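Local atomic coordinates of response regulator receiver protein (Dyadobacter fermentans, PDB entry 4XLT), a protein that probably acts as a phosphorylatable receiver module in a two-component signalling pathway. Residues F6-D11 against V32-S37; I57-Q62 against I86-I91; E70-Y75 against E104-I109. All coordinates share one frame; numbering follows the deposited sequence.

Interaction 1: residues F6-D11 against V32-S37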
loop_
_atom_site.group_PDB
_atom_site.type_symbol
_atom_site.label_atom_id
_atom_site.label_comp_id
_atom_site.label_asym_id
_atom_site.label_seq_id
_atom_site.Cartn_x
_atom_site.Cartn_y
_atom_site.Cartn_z
ATOM N N PHE A 6 12.034 16.375 -4.993
ATOM C CA PHE A 6 12.446 15.555 -6.121
ATOM C C PHE A 6 13.744 14.823 -5.827
ATOM O O PHE A 6 14.715 15.409 -5.352
ATOM C CB PHE A 6 12.595 16.406 -7.381
ATOM C CG PHE A 6 11.323 16.551 -8.167
ATOM C CD1 PHE A 6 10.300 17.361 -7.708
ATOM C CD2 PHE A 6 11.154 15.880 -9.368
ATOM C CE1 PHE A 6 9.129 17.506 -8.432
ATOM C CE2 PHE A 6 9.986 16.016 -10.097
ATOM C CZ PHE A 6 8.971 16.830 -9.628
ATOM N N ILE A 7 13.741 13.527 -6.108
ATOM C CA ILE A 7 14.925 12.703 -5.952
ATOM C C ILE A 7 15.301 12.104 -7.297
ATOM O O ILE A 7 14.513 11.380 -7.903
ATOM C CB ILE A 7 14.697 11.583 -4.925
ATOM C CG1 ILE A 7 14.377 12.184 -3.553
ATOM C CG2 ILE A 7 15.914 10.669 -4.851
ATOM C CD1 ILE A 7 14.021 11.160 -2.503
ATOM N N ILE A 8 16.499 12.421 -7.773
ATOM C CA ILE A 8 16.974 11.872 -9.034
ATOM C C ILE A 8 18.040 10.819 -8.768
ATOM O O ILE A 8 18.970 11.046 -7.993
ATOM C CB ILE A 8 17.541 12.965 -9.960
ATOM C CG1 ILE A 8 16.587 14.158 -10.024
ATOM C CG2 ILE A 8 17.788 12.407 -11.353
ATOM C CD1 ILE A 8 17.133 15.339 -10.808
ATOM N N VAL A 9 17.885 9.661 -9.403
ATOM C CA VAL A 9 18.835 8.562 -9.272
ATOM C C VAL A 9 19.362 8.183 -10.650
ATOM O O VAL A 9 18.647 7.578 -11.448
ATOM C CB VAL A 9 18.197 7.325 -8.606
ATOM C CG1 VAL A 9 19.255 6.268 -8.327
ATOM C CG2 VAL A 9 17.480 7.717 -7.324
ATOM N N ASP A 10 20.610 8.547 -10.929
ATOM C CA ASP A 10 21.199 8.327 -12.247
ATOM C C ASP A 10 22.708 8.105 -12.134
ATOM O O ASP A 10 23.406 8.859 -11.456
ATOM C CB ASP A 10 20.897 9.516 -13.168
ATOM C CG ASP A 10 21.070 9.187 -14.648
ATOM O OD1 ASP A 10 21.970 8.393 -15.002
ATOM O OD2 ASP A 10 20.301 9.736 -15.463
ATOM N N ASP A 11 23.209 7.069 -12.800
ATOM C CA ASP A 11 24.637 6.764 -12.767
ATOM C C ASP A 11 25.424 7.737 -13.639
ATOM O O ASP A 11 26.638 7.881 -13.483
ATOM C CB ASP A 11 24.898 5.328 -13.222
ATOM C CG ASP A 11 24.523 5.102 -14.672
ATOM O OD1 ASP A 11 23.489 5.647 -15.111
ATOM O OD2 ASP A 11 25.266 4.384 -15.375
ATOM N N VAL A 32 15.794 19.639 -4.898
ATOM C CA VAL A 32 16.219 18.485 -5.679
ATOM C C VAL A 32 17.390 17.769 -5.016
ATOM O O VAL A 32 18.455 18.349 -4.814
ATOM C CB VAL A 32 16.625 18.882 -7.108
ATOM C CG1 VAL A 32 16.997 17.645 -7.910
ATOM C CG2 VAL A 32 15.498 19.643 -7.784
ATOM N N ARG A 33 17.177 16.503 -4.680
ATOM C CA ARG A 33 18.225 15.664 -4.124
ATOM C C ARG A 33 18.745 14.738 -5.221
ATOM O O ARG A 33 17.959 14.137 -5.952
ATOM C CB ARG A 33 17.690 14.867 -2.934
ATOM C CG ARG A 33 18.720 14.537 -1.876
ATOM C CD ARG A 33 18.084 13.779 -0.723
ATOM N NE ARG A 33 17.010 14.537 -0.088
ATOM C CZ ARG A 33 17.175 15.318 0.975
ATOM N NH1 ARG A 33 18.375 15.449 1.528
ATOM N NH2 ARG A 33 16.138 15.968 1.487
ATOM N N THR A 34 20.064 14.631 -5.352
ATOM C CA THR A 34 20.648 13.826 -6.425
ATOM C C THR A 34 21.497 12.672 -5.904
ATOM O O THR A 34 22.309 12.844 -4.995
ATOM C CB THR A 34 21.520 14.683 -7.367
ATOM O OG1 THR A 34 22.530 15.357 -6.607
ATOM C CG2 THR A 34 20.670 15.710 -8.101
ATOM N N PHE A 35 21.313 11.497 -6.495
ATOM C CA PHE A 35 22.087 10.324 -6.110
ATOM C C PHE A 35 22.728 9.656 -7.318
ATOM O O PHE A 35 22.076 9.428 -8.338
ATOM C CB PHE A 35 21.213 9.318 -5.361
ATOM C CG PHE A 35 20.684 9.834 -4.056
ATOM C CD1 PHE A 35 21.487 9.850 -2.926
ATOM C CD2 PHE A 35 19.383 10.299 -3.959
ATOM C CE1 PHE A 35 21.002 10.324 -1.723
ATOM C CE2 PHE A 35 18.889 10.773 -2.758
ATOM C CZ PHE A 35 19.701 10.787 -1.639
ATOM N N ASN A 36 24.009 9.336 -7.181
ATOM C CA ASN A 36 24.784 8.732 -8.254
ATOM C C ASN A 36 24.745 7.207 -8.178
ATOM O O ASN A 36 25.225 6.516 -9.078
ATOM C CB ASN A 36 26.230 9.232 -8.196
ATOM C CG ASN A 36 26.994 8.966 -9.476
ATOM O OD1 ASN A 36 26.400 8.724 -10.526
ATOM N ND2 ASN A 36 28.320 9.017 -9.396
ATOM N N SER A 37 24.167 6.689 -7.098
ATOM C CA SER A 37 24.079 5.247 -6.890
ATOM C C SER A 37 22.774 4.847 -6.207
ATOM O O SER A 37 22.251 5.576 -5.361
ATOM C CB SER A 37 25.265 4.755 -6.063
ATOM O OG SER A 37 25.279 5.374 -4.790
#
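In Ile7 the CG2 methyl stands anti to the backbone N, with CG1 beside that N (chi1 -61°), and Phe35 holds CG anti to its carbonyl carbon (chi1 -64°); the two meet where Ile7 CG2 touches Phe35 CD2 at 3.6 Å. The methyl arrives at the edge of the ring, in its plane, and sits about equally close to CD2 and CE2. On the other face of the sheet Ile8 reaches diagonally to Val32: Val32 CG1 meets Ile8 CD1 at 3.7 Å, the two side chains crossing at a slant. Beneath these contacts the backbones run parallel, Phe6 beside Val32 through Val9 beside Phe35. The ladder starts with Arg33 N giving to Phe6 O at 2.8 Å, continues from Ile8 N to Arg33 O and from Phe35 N to Ile8 O, and ends with Asp10 N on Phe35 O at 3.1 Å. CA-H...O contacts reinforce it, as between Ile7 CA and Arg33 O. The face carrying Ile7, Val9 and Phe35 is covered by helix 38-46, where Ala41 and His44 pack; the face of Ile8 and Thr34 looks to helix 13-25. The strands end at Val9 and Phe35; just beyond, Asp10 turns its carboxylate to Lys115 through OD2, while Asp11 OD1 lies close to Asp60 OD2, two like charges close together. The pair forms the two strands of a right-handed beta-alpha-beta crossover through helix 13-25, and the acidic residues at its C-terminal end line the pocket typical of the CheY-like receiver fold, consistent with magnesium binding there in relatives.

Interaction 2: residues I57-Q62 against I86-I91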
loop_
_atom_site.group_PDB
_atom_site.type_symbol
_atom_site.label_atom_id
_atom_site.label_comp_id
_atom_site.label_asym_id
_atom_site.label_seq_id
_atom_site.Cartn_x
_atom_site.Cartn_y
_atom_site.Cartn_z
ATOM N N ILE A 57 10.383 10.524 -7.416
ATOM C CA ILE A 57 11.674 9.899 -7.669
ATOM C C ILE A 57 11.854 9.588 -9.151
ATOM O O ILE A 57 11.059 8.860 -9.744
ATOM C CB ILE A 57 11.847 8.601 -6.861
ATOM C CG1 ILE A 57 11.744 8.890 -5.361
ATOM C CG2 ILE A 57 13.182 7.949 -7.191
ATOM C CD1 ILE A 57 12.016 7.686 -4.474
ATOM N N LEU A 58 12.903 10.152 -9.741
ATOM C CA LEU A 58 13.241 9.881 -11.132
ATOM C C LEU A 58 14.399 8.894 -11.192
ATOM O O LEU A 58 15.528 9.215 -10.824
ATOM C CB LEU A 58 13.595 11.173 -11.867
ATOM C CG LEU A 58 12.563 12.298 -11.777
ATOM C CD1 LEU A 58 12.994 13.481 -12.629
ATOM C CD2 LEU A 58 11.179 11.810 -12.185
ATOM N N LEU A 59 14.103 7.686 -11.652
ATOM C CA LEU A 59 15.071 6.603 -11.643
ATOM C C LEU A 59 15.503 6.235 -13.058
ATOM O O LEU A 59 14.667 5.963 -13.920
ATOM C CB LEU A 59 14.481 5.386 -10.932
ATOM C CG LEU A 59 15.325 4.116 -10.924
ATOM C CD1 LEU A 59 16.557 4.302 -10.058
ATOM C CD2 LEU A 59 14.492 2.939 -10.447
ATOM N N ASP A 60 16.810 6.233 -13.303
ATOM C CA ASP A 60 17.314 5.880 -14.623
ATOM C C ASP A 60 17.219 4.378 -14.856
ATOM O O ASP A 60 17.453 3.580 -13.949
ATOM C CB ASP A 60 18.757 6.350 -14.803
ATOM C CG ASP A 60 19.350 5.903 -16.126
ATOM O OD1 ASP A 60 18.969 6.461 -17.176
ATOM O OD2 ASP A 60 20.197 4.985 -16.114
ATOM N N LEU A 61 16.874 4.003 -16.084
ATOM C CA LEU A 61 16.703 2.602 -16.453
ATOM C C LEU A 61 18.033 1.850 -16.562
ATOM O O LEU A 61 18.310 0.948 -15.772
ATOM C CB LEU A 61 15.938 2.500 -17.772
ATOM C CG LEU A 61 15.581 1.085 -18.222
ATOM C CD1 LEU A 61 14.797 0.381 -17.131
ATOM C CD2 LEU A 61 14.790 1.122 -19.519
ATOM N N GLN A 62 18.849 2.215 -17.547
ATOM C CA GLN A 62 20.134 1.551 -17.757
ATOM C C GLN A 62 21.157 1.977 -16.710
ATOM O O GLN A 62 21.984 2.857 -16.955
ATOM C CB GLN A 62 20.679 1.837 -19.159
ATOM C CG GLN A 62 19.999 1.051 -20.271
ATOM C CD GLN A 62 18.658 1.634 -20.661
ATOM O OE1 GLN A 62 18.425 2.835 -20.520
ATOM N NE2 GLN A 62 17.763 0.784 -21.155
ATOM N N ILE A 86 5.293 8.727 -1.999
ATOM C CA ILE A 86 6.232 8.770 -3.110
ATOM C C ILE A 86 5.581 8.334 -4.422
ATOM O O ILE A 86 4.752 7.424 -4.443
ATOM C CB ILE A 86 7.456 7.876 -2.819
ATOM C CG1 ILE A 86 8.180 8.368 -1.564
ATOM C CG2 ILE A 86 8.404 7.829 -4.012
ATOM C CD1 ILE A 86 9.309 7.467 -1.109
ATOM N N ARG A 87 5.942 9.016 -5.506
ATOM C CA ARG A 87 5.591 8.586 -6.855
ATOM C C ARG A 87 6.874 8.344 -7.642
ATOM O O ARG A 87 7.647 9.271 -7.882
ATOM C CB ARG A 87 4.722 9.627 -7.554
ATOM C CG ARG A 87 3.463 9.998 -6.792
ATOM C CD ARG A 87 2.513 8.822 -6.634
ATOM N NE ARG A 87 1.301 9.220 -5.924
ATOM C CZ ARG A 87 1.107 9.047 -4.620
ATOM N NH1 ARG A 87 2.042 8.463 -3.879
ATOM N NH2 ARG A 87 -0.025 9.449 -4.059
ATOM N N LEU A 88 7.097 7.095 -8.035
ATOM C CA LEU A 88 8.348 6.689 -8.666
ATOM C C LEU A 88 8.207 6.562 -10.186
ATOM O O LEU A 88 7.301 5.892 -10.684
ATOM C CB LEU A 88 8.825 5.366 -8.057
ATOM C CG LEU A 88 9.981 4.605 -8.711
ATOM C CD1 LEU A 88 11.232 5.446 -8.757
ATOM C CD2 LEU A 88 10.246 3.308 -7.964
ATOM N N PHE A 89 9.104 7.217 -10.917
ATOM C CA PHE A 89 9.079 7.178 -12.377
ATOM C C PHE A 89 10.401 6.679 -12.942
ATOM O O PHE A 89 11.472 6.986 -12.420
ATOM C CB PHE A 89 8.760 8.562 -12.950
ATOM C CG PHE A 89 7.404 9.071 -12.570
ATOM C CD1 PHE A 89 7.212 9.745 -11.374
ATOM C CD2 PHE A 89 6.315 8.867 -13.400
ATOM C CE1 PHE A 89 5.957 10.206 -11.018
ATOM C CE2 PHE A 89 5.061 9.325 -13.048
ATOM C CZ PHE A 89 4.882 9.995 -11.857
HETATM N N MSE A 90 10.313 5.904 -14.016
HETATM C CA MSE A 90 11.492 5.406 -14.708
HETATM C C MSE A 90 11.841 6.347 -15.861
HETATM O O MSE A 90 10.959 6.783 -16.599
HETATM C CB MSE A 90 11.246 3.981 -15.216
HETATM C CG MSE A 90 12.474 3.272 -15.773
HETATM SE SE MSE A 90 13.659 2.571 -14.391
HETATM C CE MSE A 90 12.624 1.011 -13.859
ATOM N N ILE A 91 13.118 6.678 -16.008
ATOM C CA ILE A 91 13.544 7.531 -17.114
ATOM C C ILE A 91 14.650 6.864 -17.922
ATOM O O ILE A 91 15.492 6.153 -17.371
ATOM C CB ILE A 91 14.033 8.914 -16.628
ATOM C CG1 ILE A 91 15.178 8.759 -15.622
ATOM C CG2 ILE A 91 12.881 9.712 -16.026
ATOM C CD1 ILE A 91 15.793 10.072 -15.184
#
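Ile57 meets two side chains of the neighbouring strand with different branches: its CD1 touches Ile86 CG2 at 3.6 Å, and its CG2 touches Leu88 CD1 at 3.5 Å. Leu88 keeps CG anti to its backbone N (chi1 169°), and its CD1 also packs on Leu59 CB. Farther along, Leu59 and selenomethionine Met90 run alongside each other in the same direction, Leu59 CD2 on Met90 SE. The Met90 chain bends at chi2 and chi3, and its SE lies 3.7 Å from Leu61 CD1, whose side chain crosses it at about a right angle. On the opposite face, Ile91 places CG1 between its backbone N and carbonyl carbon (chi1 57°), the crowded position; CG1 comes within 3.3 Å of Leu59 O, and CD1 lies near Leu58 CB. Five backbone bonds link the parallel strands, from Ile57 N on Arg87 O to Leu61 N on Ile91 O at 2.9 Å. Asp60 pairs through OD1 with Lys115. Side chains meeting across the strands are thus almost all apolar, and hydrogen bonding between the strands is by the backbone, leaving Asp60, the predicted phosphoacceptor, as the acidic group at the C-terminal end of an apolar, buried strand pair.

Interaction 3: residues E70-Y75 against E104-I109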
loop_
_atom_site.group_PDB
_atom_site.type_symbol
_atom_site.label_atom_id
_atom_site.label_comp_id
_atom_site.label_asym_id
_atom_site.label_seq_id
_atom_site.Cartn_x
_atom_site.Cartn_y
_atom_site.Cartn_z
ATOM N N GLU A 70 16.447 -3.630 -10.099
ATOM C CA GLU A 70 17.033 -4.125 -8.860
ATOM C C GLU A 70 16.789 -3.090 -7.770
ATOM O O GLU A 70 16.660 -3.425 -6.593
ATOM C CB GLU A 70 18.529 -4.405 -9.015
ATOM C CG GLU A 70 18.864 -5.588 -9.912
ATOM C CD GLU A 70 19.019 -5.200 -11.373
ATOM O OE1 GLU A 70 20.033 -5.597 -11.985
ATOM O OE2 GLU A 70 18.129 -4.507 -11.910
ATOM N N PHE A 71 16.723 -1.827 -8.179
ATOM C CA PHE A 71 16.412 -0.738 -7.262
ATOM C C PHE A 71 15.004 -0.895 -6.703
ATOM O O PHE A 71 14.770 -0.662 -5.519
ATOM C CB PHE A 71 16.550 0.617 -7.962
ATOM C CG PHE A 71 16.183 1.791 -7.092
ATOM C CD1 PHE A 71 17.147 2.434 -6.339
ATOM C CD2 PHE A 71 14.874 2.251 -7.031
ATOM C CE1 PHE A 71 16.817 3.513 -5.538
ATOM C CE2 PHE A 71 14.537 3.328 -6.229
ATOM C CZ PHE A 71 15.512 3.960 -5.483
ATOM N N THR A 72 14.067 -1.280 -7.565
ATOM C CA THR A 72 12.673 -1.424 -7.163
ATOM C C THR A 72 12.494 -2.550 -6.156
ATOM O O THR A 72 11.590 -2.506 -5.324
ATOM C CB THR A 72 11.756 -1.684 -8.371
ATOM O OG1 THR A 72 12.277 -2.773 -9.145
ATOM C CG2 THR A 72 11.663 -0.438 -9.237
ATOM N N GLU A 73 13.358 -3.557 -6.231
ATOM C CA GLU A 73 13.297 -4.672 -5.296
ATOM C C GLU A 73 13.631 -4.200 -3.886
ATOM O O GLU A 73 12.956 -4.568 -2.924
ATOM C CB GLU A 73 14.245 -5.793 -5.722
ATOM C CG GLU A 73 13.945 -6.357 -7.097
ATOM C CD GLU A 73 14.617 -7.692 -7.331
ATOM O OE1 GLU A 73 14.808 -8.437 -6.346
ATOM O OE2 GLU A 73 14.957 -7.995 -8.494
ATOM N N HIS A 74 14.672 -3.381 -3.774
ATOM C CA HIS A 74 15.025 -2.776 -2.496
ATOM C C HIS A 74 14.007 -1.718 -2.098
ATOM O O HIS A 74 13.738 -1.522 -0.915
ATOM C CB HIS A 74 16.423 -2.170 -2.557
ATOM C CG HIS A 74 17.518 -3.187 -2.494
ATOM N ND1 HIS A 74 17.927 -3.764 -1.312
ATOM C CD2 HIS A 74 18.282 -3.736 -3.467
ATOM C CE1 HIS A 74 18.899 -4.623 -1.558
ATOM N NE2 HIS A 74 19.134 -4.625 -2.858
ATOM N N TYR A 75 13.440 -1.045 -3.095
ATOM C CA TYR A 75 12.423 -0.029 -2.861
ATOM C C TYR A 75 11.148 -0.647 -2.288
ATOM O O TYR A 75 10.501 -0.063 -1.417
ATOM C CB TYR A 75 12.114 0.723 -4.158
ATOM C CG TYR A 75 11.046 1.784 -4.005
ATOM C CD1 TYR A 75 11.366 3.064 -3.574
ATOM C CD2 TYR A 75 9.716 1.502 -4.290
ATOM C CE1 TYR A 75 10.395 4.032 -3.428
ATOM C CE2 TYR A 75 8.739 2.462 -4.148
ATOM C CZ TYR A 75 9.081 3.726 -3.715
ATOM O OH TYR A 75 8.106 4.687 -3.571
ATOM N N GLU A 104 5.385 -1.298 -16.932
ATOM C CA GLU A 104 3.946 -1.474 -16.766
ATOM C C GLU A 104 3.637 -2.569 -15.749
ATOM O O GLU A 104 2.728 -2.431 -14.931
ATOM C CB GLU A 104 3.301 -1.805 -18.113
ATOM C CG GLU A 104 1.828 -2.155 -18.049
ATOM C CD GLU A 104 1.280 -2.579 -19.398
ATOM O OE1 GLU A 104 2.088 -2.831 -20.318
ATOM O OE2 GLU A 104 0.042 -2.655 -19.539
ATOM N N ALA A 105 4.409 -3.650 -15.804
ATOM C CA ALA A 105 4.217 -4.788 -14.913
ATOM C C ALA A 105 4.692 -4.489 -13.490
ATOM O O ALA A 105 4.170 -5.047 -12.523
ATOM C CB ALA A 105 4.936 -6.009 -15.462
ATOM N N ASN A 106 5.686 -3.614 -13.368
ATOM C CA ASN A 106 6.230 -3.256 -12.063
ATOM C C ASN A 106 5.318 -2.270 -11.332
ATOM O O ASN A 106 5.108 -1.147 -11.791
ATOM C CB ASN A 106 7.638 -2.675 -12.213
ATOM C CG ASN A 106 8.387 -2.588 -10.889
ATOM O OD1 ASN A 106 7.841 -2.154 -9.875
ATOM N ND2 ASN A 106 9.647 -3.004 -10.898
ATOM N N PRO A 107 4.784 -2.694 -10.178
ATOM C CA PRO A 107 3.819 -1.921 -9.385
ATOM C C PRO A 107 4.370 -0.573 -8.921
ATOM O O PRO A 107 3.624 0.401 -8.840
ATOM C CB PRO A 107 3.542 -2.829 -8.179
ATOM C CG PRO A 107 3.994 -4.187 -8.596
ATOM C CD PRO A 107 5.137 -3.965 -9.526
ATOM N N HIS A 108 5.664 -0.522 -8.624
ATOM C CA HIS A 108 6.262 0.688 -8.073
ATOM C C HIS A 108 6.602 1.701 -9.158
ATOM O O HIS A 108 6.690 2.899 -8.886
ATOM C CB HIS A 108 7.507 0.338 -7.266
ATOM C CG HIS A 108 7.266 -0.715 -6.228
ATOM N ND1 HIS A 108 6.457 -0.504 -5.133
ATOM C CD2 HIS A 108 7.715 -1.988 -6.130
ATOM C CE1 HIS A 108 6.424 -1.603 -4.399
ATOM N NE2 HIS A 108 7.179 -2.518 -4.982
ATOM N N ILE A 109 6.789 1.221 -10.384
ATOM C CA ILE A 109 7.041 2.112 -11.510
ATOM C C ILE A 109 5.729 2.598 -12.112
ATOM O O ILE A 109 5.018 1.844 -12.777
ATOM C CB ILE A 109 7.874 1.435 -12.609
ATOM C CG1 ILE A 109 9.204 0.931 -12.042
ATOM C CG2 ILE A 109 8.106 2.407 -13.759
ATOM C CD1 ILE A 109 10.077 2.032 -11.483
#
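Tyr75 turns the edge of its ring to one face of the His108 imidazole, an offset edge-to-face pair with centroids 5.4 Å apart and planes at 73°. Tyr75 CD2 lies over that face, 3.8 Å from His108 CG, while neighbouring CE2 is 3.9 Å from His108 ND1, which sits in the plane of the phenol ring at its edge. The CB of His108 also packs against both of these tyrosine carbons, so the contact reaches from the imidazole back to the root of its side chain. Thr72 O approaches the imidazole obliquely, nearest to CD2. One turn earlier on the helix, Thr72 and Asn106 reach toward each other tip to tip. Asn106 ND2 gives a weak hydrogen bond to Thr72 OG1 at 3.2 Å, bent to 146° at the hydrogen. Thr72 OG1 stands between the backbone N and the carbonyl carbon (chi1 51°), and the methyl CG2, anti to the carbonyl carbon, faces Ile109 CD1 at 3.7 Å, the two side chains crossing at about a right angle. The other end of the Asn106 amide is used locally: OD1 accepts from His108 N at 3.0 Å, with the donor in the carbonyl plane, and closes an Asx turn. One amide thereby ties the loop to itself and to the helix. Tyr75 also packs on Ile57, Ile86 and Leu88 of the sheet, and Arg83 touches the side chains of both Tyr75 and His108. Glu104 forms a salt bridge with Arg46 of a second subunit, where His108 also packs on Glu80 of that subunit. In this CheY-like alpha/beta fold the contact joins helix 68-75 to the Asx turn that follows helix 97-105 and leads into edge strand 109-114, on the helical layer flanking one side of the parallel sheet.

From the N terminus, interaction 1 closes first, bringing strand 31-35 back beside strand 4-9 after helix 13-25. Strand 54-60 then enters on the other side of strand 4-9, so interactions 1 and 2 lie in one sheet and touch through backbone bonds between Ile7, Val9 and Leu58. Interaction 2 closes when strand 86-92 joins strand 54-60. Interaction 3 opens on helix 68-75, inside that loop, and closes after it at 104-109, so the two cross along the chain. They meet in space where Leu59 packs on Phe71, Leu88 on His108 O and Met90 on Ile109. Interactions 1 and 3 do not touch, their centres being about 16 Å apart.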